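Local coordinates for NUDIX hydrolase (Jonesia denitrificans, PDB 4KTB), which is of uncharacterised function but, as a member of the Nudix clan, may hydrolyse diadenosine tetraphosphate asymmetrically, at residues A[46-51]-A[55-60]; A[110-115]-A[184-189]. All coordinates share one frame; numbering follows the deposited sequence.

Contact 1: residues A[46-51]-A[55-60]; sequences PVRVDE and VIQVGL. With EDO (1,2-ethanediol), chain P.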
ATOM      1  N   PRO A  46     -15.264   5.210   8.166  1.00 12.24           N
ATOM      2  CA  PRO A  46     -16.447   4.463   7.726  1.00 14.05           C
ATOM      3  C   PRO A  46     -17.051   5.097   6.484  1.00 12.04           C
ATOM      4  O   PRO A  46     -17.347   6.304   6.491  1.00 11.13           O
ATOM      5  CB  PRO A  46     -17.416   4.606   8.912  1.00  9.67           C
ATOM      6  CG  PRO A  46     -16.571   5.203  10.057  1.00 11.92           C
ATOM      7  CD  PRO A  46     -15.548   6.026   9.358  1.00 12.46           C
ATOM      8  N   VAL A  47     -17.237   4.305   5.430  1.00 13.33           N
ATOM      9  CA  VAL A  47     -17.686   4.873   4.162  1.00 17.44           C
ATOM     10  C   VAL A  47     -18.821   4.116   3.502  1.00 18.97           C
ATOM     11  O   VAL A  47     -19.014   2.920   3.730  1.00 17.96           O
ATOM     12  CB  VAL A  47     -16.534   4.987   3.139  1.00 16.65           C
ATOM     13  CG1 VAL A  47     -15.320   5.655   3.751  1.00 16.89           C
ATOM     14  CG2 VAL A  47     -16.162   3.616   2.589  1.00 14.25           C
ATOM     15  N   ARG A  48     -19.573   4.844   2.685  1.00 18.78           N
ATOM     16  CA  ARG A  48     -20.554   4.255   1.789  1.00 20.25           C
ATOM     17  C   ARG A  48     -19.940   4.233   0.412  1.00 20.13           C
ATOM     18  O   ARG A  48     -19.406   5.245  -0.045  1.00 19.87           O
ATOM     19  CB  ARG A  48     -21.826   5.104   1.731  1.00 20.56           C
ATOM     20  CG  ARG A  48     -22.729   5.005   2.962  1.00 21.89           C
ATOM     21  CD  ARG A  48     -23.945   5.903   2.826  1.00 25.02           C
ATOM     22  NE  ARG A  48     -24.836   5.781   3.973  1.00 25.57           N
ATOM     23  CZ  ARG A  48     -25.790   6.650   4.276  1.00 26.55           C
ATOM     24  NH1 ARG A  48     -25.980   7.719   3.516  1.00 23.42           N
ATOM     25  NH2 ARG A  48     -26.547   6.440   5.340  1.00 28.80           N
ATOM     26  N   VAL A  49     -20.018   3.086  -0.252  1.00 21.99           N
ATOM     27  CA  VAL A  49     -19.449   2.957  -1.589  1.00 23.52           C
ATOM     28  C   VAL A  49     -20.509   2.541  -2.611  1.00 24.71           C
ATOM     29  O   VAL A  49     -21.550   1.985  -2.241  1.00 26.49           O
ATOM     30  CB  VAL A  49     -18.270   1.947  -1.617  1.00 18.98           C
ATOM     31  CG1 VAL A  49     -17.157   2.388  -0.687  1.00 19.75           C
ATOM     32  CG2 VAL A  49     -18.743   0.562  -1.233  1.00 15.49           C
ATOM     33  N   ASP A  50     -20.253   2.821  -3.887  1.00 22.57           N
ATOM     34  CA  ASP A  50     -21.086   2.261  -4.941  1.00 24.88           C
ATOM     35  C   ASP A  50     -20.620   0.840  -5.291  1.00 26.60           C
ATOM     36  O   ASP A  50     -19.758   0.284  -4.599  1.00 22.44           O
ATOM     37  CB  ASP A  50     -21.151   3.177  -6.169  1.00 26.59           C
ATOM     38  CG  ASP A  50     -19.800   3.393  -6.837  1.00 28.47           C
ATOM     39  OD1 ASP A  50     -18.833   2.640  -6.582  1.00 22.43           O
ATOM     40  OD2 ASP A  50     -19.711   4.330  -7.664  1.00 34.91           O
ATOM     41  N   GLU A  51     -21.186   0.239  -6.336  1.00 29.63           N
ATOM     42  CA  GLU A  51     -20.770  -1.118  -6.700  1.00 32.75           C
ATOM     43  C   GLU A  51     -19.335  -1.127  -7.218  1.00 28.55           C
ATOM     44  O   GLU A  51     -18.640  -2.141  -7.129  1.00 29.81           O
ATOM     45  CB  GLU A  51     -21.717  -1.767  -7.723  1.00 41.07           C
ATOM     46  CG  GLU A  51     -21.549  -3.301  -7.787  1.00 48.74           C
ATOM     47  CD  GLU A  51     -21.859  -3.906  -9.150  1.00 53.63           C
ATOM     48  OE1 GLU A  51     -21.920  -5.154  -9.237  1.00 52.79           O
ATOM     49  OE2 GLU A  51     -22.039  -3.147 -10.129  1.00 57.16           O
ATOM     50  N   VAL A  55     -15.879   5.553  -3.237  1.00 13.05           N
ATOM     51  CA  VAL A  55     -16.336   6.176  -2.011  1.00 12.84           C
ATOM     52  C   VAL A  55     -17.364   7.257  -2.338  1.00 15.33           C
ATOM     53  O   VAL A  55     -17.056   8.219  -3.039  1.00 19.27           O
ATOM     54  CB  VAL A  55     -15.177   6.798  -1.233  1.00 16.40           C
ATOM     55  CG1 VAL A  55     -15.696   7.422   0.046  1.00 14.86           C
ATOM     56  CG2 VAL A  55     -14.128   5.755  -0.904  1.00 13.02           C
ATOM     57  N   ILE A  56     -18.582   7.075  -1.825  1.00 14.89           N
ATOM     58  CA  ILE A  56     -19.689   8.001  -2.070  1.00 16.33           C
ATOM     59  C   ILE A  56     -19.923   8.927  -0.880  1.00 18.84           C
ATOM     60  O   ILE A  56     -20.102  10.138  -1.057  1.00 18.35           O
ATOM     61  CB  ILE A  56     -20.995   7.259  -2.372  1.00 17.51           C
ATOM     62  CG1 ILE A  56     -20.765   6.161  -3.414  1.00 17.66           C
ATOM     63  CG2 ILE A  56     -22.056   8.244  -2.840  1.00 19.18           C
ATOM     64  CD1 ILE A  56     -20.254   6.690  -4.756  1.00 27.58           C
ATOM     65  N   GLN A  57     -19.947   8.352   0.325  1.00 17.47           N
ATOM     66  CA  GLN A  57     -19.983   9.142   1.558  1.00 17.17           C
ATOM     67  C   GLN A  57     -19.046   8.621   2.649  1.00 17.00           C
ATOM     68  O   GLN A  57     -18.623   7.469   2.619  1.00 15.81           O
ATOM     69  CB  GLN A  57     -21.401   9.239   2.125  1.00 17.91           C
ATOM     70  CG  GLN A  57     -22.339  10.145   1.363  1.00 19.22           C
ATOM     71  CD  GLN A  57     -23.697  10.177   2.007  1.00 21.58           C
ATOM     72  OE1 GLN A  57     -24.250   9.134   2.371  1.00 25.08           O
ATOM     73  NE2 GLN A  57     -24.233  11.374   2.186  1.00 21.32           N
ATOM     74  N   VAL A  58     -18.732   9.491   3.606  1.00 21.64           N
ATOM     75  CA  VAL A  58     -17.965   9.116   4.799  1.00 20.90           C
ATOM     76  C   VAL A  58     -18.849   9.308   6.017  1.00 17.77           C
ATOM     77  O   VAL A  58     -19.666  10.234   6.049  1.00 16.41           O
ATOM     78  CB  VAL A  58     -16.714  10.001   4.976  1.00 24.93           C
ATOM     79  CG1 VAL A  58     -15.941   9.626   6.239  1.00 24.13           C
ATOM     80  CG2 VAL A  58     -15.816   9.882   3.781  1.00 28.55           C
ATOM     81  N   GLY A  59     -18.694   8.445   7.020  1.00 14.51           N
ATOM     82  CA  GLY A  59     -19.505   8.557   8.218  1.00 13.73           C
ATOM     83  C   GLY A  59     -18.767   9.181   9.387  1.00 14.39           C
ATOM     84  O   GLY A  59     -17.840   8.576   9.921  1.00 16.84           O
ATOM     85  N   LEU A  60     -19.183  10.378   9.795  1.00 17.63           N
ATOM     86  CA  LEU A  60     -18.614  11.039  10.971  1.00 18.26           C
ATOM     87  C   LEU A  60     -19.576  10.962  12.147  1.00 17.53           C
ATOM     88  O   LEU A  60     -20.762  11.252  12.009  1.00 14.32           O
ATOM     89  CB  LEU A  60     -18.304  12.516  10.684  1.00 20.32           C
ATOM     90  CG  LEU A  60     -17.337  12.825   9.546  1.00 20.27           C
ATOM     91  CD1 LEU A  60     -17.003  14.299   9.516  1.00 18.95           C
ATOM     92  CD2 LEU A  60     -16.078  12.000   9.719  1.00 18.56           C
TER
HETATM   93  C1  EDO P 212     -27.444   9.859   5.711  1.00 31.86           C
HETATM   94  O1  EDO P 212     -28.112   8.715   5.173  1.00 34.76           O
HETATM   95  C2  EDO P 212     -27.550  11.028   4.739  1.00 31.99           C
HETATM   96  O2  EDO P 212     -27.013  10.656   3.464  1.00 31.44           O
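Arg48 and Gln57 face each other as a hydrogen-bonded antiparallel pair, and their side chains run alongside one another in the same direction. In both, CG lies opposite the carbonyl carbon (chi1 -75° in Arg48) and the chain beyond is extended, which sets the guanidinium beside and slightly beyond the amide, planes 35° apart. Arg48 NH1 donates to Gln57 OE1 in the amide plane, although OE1 sits out of the guanidinium plane; the modelled 2.5 Å is unusually short and its value doubtful. A 1,2-ethanediol, probably from the crystallisation liquor, spans the two ends: its O1 lies 2.8 Å from Arg48 NH2 and its O2 3.1 Å from Gln57 NE2. Trp157 adds a cation-pi partner for Arg48. A leucine in place of Gln57 would probably leave Arg48 NH1 without its cross-strand acceptor and the guanidinium freer to swing.

Val47, Val49, Val55 and Val58 occupy the other face. Val55 CG1 crosses Val47 at about a right angle, 4.0 Å from its CB, while Leu180 and Leu184 of helix 176-186 cover Val58. At the strand end Ile56 CG1 packs 3.4 Å from Asp50 N. Arg48 O accepts from both Ile56 N (2.7 Å) and Gln57 N (3.2 Å), and the register slips by one residue: a classic beta bulge, here in the hairpin of strands 39-49 and 55-64, within a mixed sheet consistent with the Nudix clan.

Contact 2: residues A[110-115]-A[184-189]; sequences QPFTVA and LAHAGR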
ATOM      1  N   GLN A 110      -2.446  -4.273   5.701  1.00  5.99           N
ATOM      2  CA  GLN A 110      -1.752  -3.036   5.375  1.00  7.63           C
ATOM      3  C   GLN A 110      -2.666  -1.825   5.531  1.00  9.25           C
ATOM      4  O   GLN A 110      -3.638  -1.691   4.801  1.00 11.68           O
ATOM      5  CB  GLN A 110      -1.233  -3.055   3.938  1.00  8.58           C
ATOM      6  CG  GLN A 110      -0.405  -1.811   3.604  1.00  6.94           C
ATOM      7  CD  GLN A 110       0.052  -1.788   2.165  1.00 13.97           C
ATOM      8  OE1 GLN A 110      -0.706  -2.146   1.261  1.00 17.23           O
ATOM      9  NE2 GLN A 110       1.295  -1.373   1.939  1.00 11.79           N
ATOM     10  N   PRO A 111      -2.347  -0.922   6.468  1.00  6.88           N
ATOM     11  CA  PRO A 111      -3.237   0.235   6.573  1.00  9.05           C
ATOM     12  C   PRO A 111      -2.945   1.209   5.464  1.00  7.33           C
ATOM     13  O   PRO A 111      -1.933   1.081   4.787  1.00  5.45           O
ATOM     14  CB  PRO A 111      -2.852   0.853   7.914  1.00  7.37           C
ATOM     15  CG  PRO A 111      -1.394   0.536   8.044  1.00  4.59           C
ATOM     16  CD  PRO A 111      -1.220  -0.841   7.413  1.00  5.80           C
ATOM     17  N   PHE A 112      -3.814   2.183   5.273  1.00  7.90           N
ATOM     18  CA  PHE A 112      -3.503   3.176   4.280  1.00  9.43           C
ATOM     19  C   PHE A 112      -2.476   4.151   4.841  1.00 10.96           C
ATOM     20  O   PHE A 112      -1.798   4.849   4.090  1.00  7.27           O
ATOM     21  CB  PHE A 112      -4.767   3.864   3.772  1.00 14.60           C
ATOM     22  CG  PHE A 112      -5.282   4.947   4.668  1.00 18.74           C
ATOM     23  CD1 PHE A 112      -4.798   6.245   4.570  1.00 19.06           C
ATOM     24  CD2 PHE A 112      -6.286   4.681   5.576  1.00 19.73           C
ATOM     25  CE1 PHE A 112      -5.285   7.242   5.384  1.00 21.49           C
ATOM     26  CE2 PHE A 112      -6.779   5.676   6.392  1.00 21.23           C
ATOM     27  CZ  PHE A 112      -6.279   6.957   6.296  1.00 20.56           C
ATOM     28  N   THR A 113      -2.348   4.196   6.160  1.00  5.25           N
ATOM     29  CA  THR A 113      -1.307   5.013   6.782  1.00  6.20           C
ATOM     30  C   THR A 113      -1.163   4.608   8.216  1.00  8.64           C
ATOM     31  O   THR A 113      -1.907   3.775   8.710  1.00  8.56           O
ATOM     32  CB  THR A 113      -1.611   6.538   6.775  1.00  8.29           C
ATOM     33  OG1 THR A 113      -0.423   7.254   7.106  1.00  8.42           O
ATOM     34  CG2 THR A 113      -2.633   6.886   7.828  1.00  9.51           C
ATOM     35  N   VAL A 114      -0.180   5.203   8.869  1.00 12.29           N
ATOM     36  CA  VAL A 114      -0.038   5.088  10.295  1.00  6.43           C
ATOM     37  C   VAL A 114      -0.063   6.492  10.872  1.00  4.74           C
ATOM     38  O   VAL A 114       0.715   7.347  10.473  1.00 19.11           O
ATOM     39  CB  VAL A 114       1.248   4.387  10.677  1.00  4.31           C
ATOM     40  CG1 VAL A 114       1.387   4.358  12.184  1.00  4.24           C
ATOM     41  CG2 VAL A 114       1.275   2.964  10.110  1.00  4.21           C
ATOM     42  N   ALA A 115      -0.985   6.724  11.797  1.00  4.84           N
ATOM     43  CA  ALA A 115      -1.162   8.037  12.413  1.00  5.23           C
ATOM     44  C   ALA A 115      -0.580   7.989  13.820  1.00 11.16           C
ATOM     45  O   ALA A 115      -1.052   7.220  14.674  1.00 12.10           O
ATOM     46  CB  ALA A 115      -2.623   8.405  12.477  1.00  8.32           C
ATOM     47  N   LEU A 184      -9.249  10.122   2.286  1.00 10.44           N
ATOM     48  CA  LEU A 184      -9.853  10.526   1.025  1.00 14.54           C
ATOM     49  C   LEU A 184      -8.833  10.543  -0.097  1.00 17.39           C
ATOM     50  O   LEU A 184      -9.134  10.146  -1.222  1.00 19.78           O
ATOM     51  CB  LEU A 184     -10.461  11.922   1.161  1.00 14.41           C
ATOM     52  CG  LEU A 184     -11.670  11.972   2.077  1.00 13.80           C
ATOM     53  CD1 LEU A 184     -12.092  13.408   2.288  1.00 13.33           C
ATOM     54  CD2 LEU A 184     -12.807  11.163   1.470  1.00 14.71           C
ATOM     55  N   ALA A 185      -7.638  11.041   0.208  1.00 18.17           N
ATOM     56  CA  ALA A 185      -6.549  11.023  -0.751  1.00 11.42           C
ATOM     57  C   ALA A 185      -6.305   9.579  -1.181  1.00 11.28           C
ATOM     58  O   ALA A 185      -6.276   9.284  -2.360  1.00 11.31           O
ATOM     59  CB  ALA A 185      -5.302  11.621  -0.159  1.00 12.33           C
ATOM     60  N   HIS A 186      -6.148   8.681  -0.209  1.00 11.09           N
ATOM     61  CA  HIS A 186      -5.898   7.266  -0.511  1.00  9.79           C
ATOM     62  C   HIS A 186      -6.966   6.707  -1.439  1.00 15.30           C
ATOM     63  O   HIS A 186      -6.661   5.969  -2.368  1.00 15.76           O
ATOM     64  CB  HIS A 186      -5.849   6.424   0.764  1.00  8.68           C
ATOM     65  CG  HIS A 186      -5.543   4.978   0.522  1.00 13.84           C
ATOM     66  ND1 HIS A 186      -4.332   4.548   0.009  1.00 15.45           N
ATOM     67  CD2 HIS A 186      -6.277   3.859   0.724  1.00 14.43           C
ATOM     68  CE1 HIS A 186      -4.338   3.231  -0.085  1.00  7.97           C
ATOM     69  NE2 HIS A 186      -5.506   2.784   0.336  1.00 12.92           N
ATOM     70  N   ALA A 187      -8.222   7.071  -1.185  1.00 10.25           N
ATOM     71  CA  ALA A 187      -9.355   6.583  -1.978  1.00 10.78           C
ATOM     72  C   ALA A 187      -9.469   7.277  -3.340  1.00 18.86           C
ATOM     73  O   ALA A 187     -10.288   6.909  -4.177  1.00 22.83           O
ATOM     74  CB  ALA A 187     -10.638   6.738  -1.198  1.00 11.70           C
ATOM     75  N   GLY A 188      -8.639   8.284  -3.556  1.00 12.08           N
ATOM     76  CA  GLY A 188      -8.707   9.061  -4.776  1.00 28.06           C
ATOM     77  C   GLY A 188      -9.946   9.931  -4.810  1.00 27.82           C
ATOM     78  O   GLY A 188     -10.555  10.119  -5.859  1.00 15.00           O
ATOM     79  N   ARG A 189     -10.322  10.469  -3.659  1.00 13.73           N
ATOM     80  CA  ARG A 189     -11.530  11.269  -3.574  1.00 17.64           C
ATOM     81  C   ARG A 189     -11.327  12.493  -2.693  1.00 18.33           C
ATOM     82  O   ARG A 189     -12.274  13.001  -2.101  1.00 18.09           O
ATOM     83  CB  ARG A 189     -12.695  10.410  -3.068  1.00 17.33           C
ATOM     84  CG  ARG A 189     -13.220   9.376  -4.063  1.00 17.12           C
ATOM     85  CD  ARG A 189     -14.290   9.971  -4.952  1.00 22.63           C
ATOM     86  NE  ARG A 189     -14.601   9.123  -6.099  1.00 31.84           N
ATOM     87  CZ  ARG A 189     -14.515   9.506  -7.375  1.00 36.27           C
ATOM     88  NH1 ARG A 189     -14.125  10.737  -7.691  1.00 36.68           N
ATOM     89  NH2 ARG A 189     -14.823   8.651  -8.342  1.00 36.15           N
TER
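A CH-pi contact between Phe112 and His186 joins the chain leading into strand 113-118 to the last turn of helix 176-186, which packs against the mixed sheet. The helix ends in a Schellman motif: Gly188 takes a positive phi, Arg189 N bonds back to Leu184 O at 2.7 Å, and Gly188 N bonds to Ala185 O at 2.8 Å. His186 therefore projects from a turn whose backbone is tied down.

The closest approach is made by Phe112 CB, with the phenyl ring touching only at its margin, through CG and CD1. Phe112 CB sits over one imidazole face, 3.5 Å from the His186 ring centroid and 15° off the normal. Of the five ring atoms, the nearest to Phe112 CB is His186 CD2 at 3.4 Å. The farthest from Phe112 CB is His186 CE1, still only 3.9 Å away, and this narrow spread is the evidence for a centred position. Phe112 CG is wedged between the backbone N and the carbonyl carbon (chi1 81°), which carries the phenyl off to one side, where Ala137 of the sheet and Gln182 and Ala183 of the helix meet it. The two rings are consequently no true stack: their planes differ by 25°, yet the centroids are 5.6 Å apart and overlap is slight.

Both segments also reach a subunit interface. Gln110 OE1 hydrogen-bonds His186 NE2 of the second subunit, and His186 O of this chain bonds Ser108 OG of that neighbour, while the His186 side chain packs on the neighbour's Gln110. Besides this, Phe112 CD1 comes 4.0 Å from His186 CB.

How the contacts relate
Both contacts are partly buried and bear on the same mixed sheet, but their chemistry differs. Contact 1 pairs neighbouring strands through backbone hydrogen bonds and buries 469 Å², with a partly exposed polar face and a largely buried valine face that meets helix 176-186 and, at Val55, the second subunit; contact 2 links residues far apart in sequence through two side chains and covers only 115 Å². They meet on that valine face: Val55 CG2 touches Ala187 CB at 3.6 Å, and Val58 CG2 lies 4.0 Å from Leu184 CD2, so the helix end packs on the hairpin. Both reach the second subunit, contact 1 by packing and contact 2 also by hydrogen bonds.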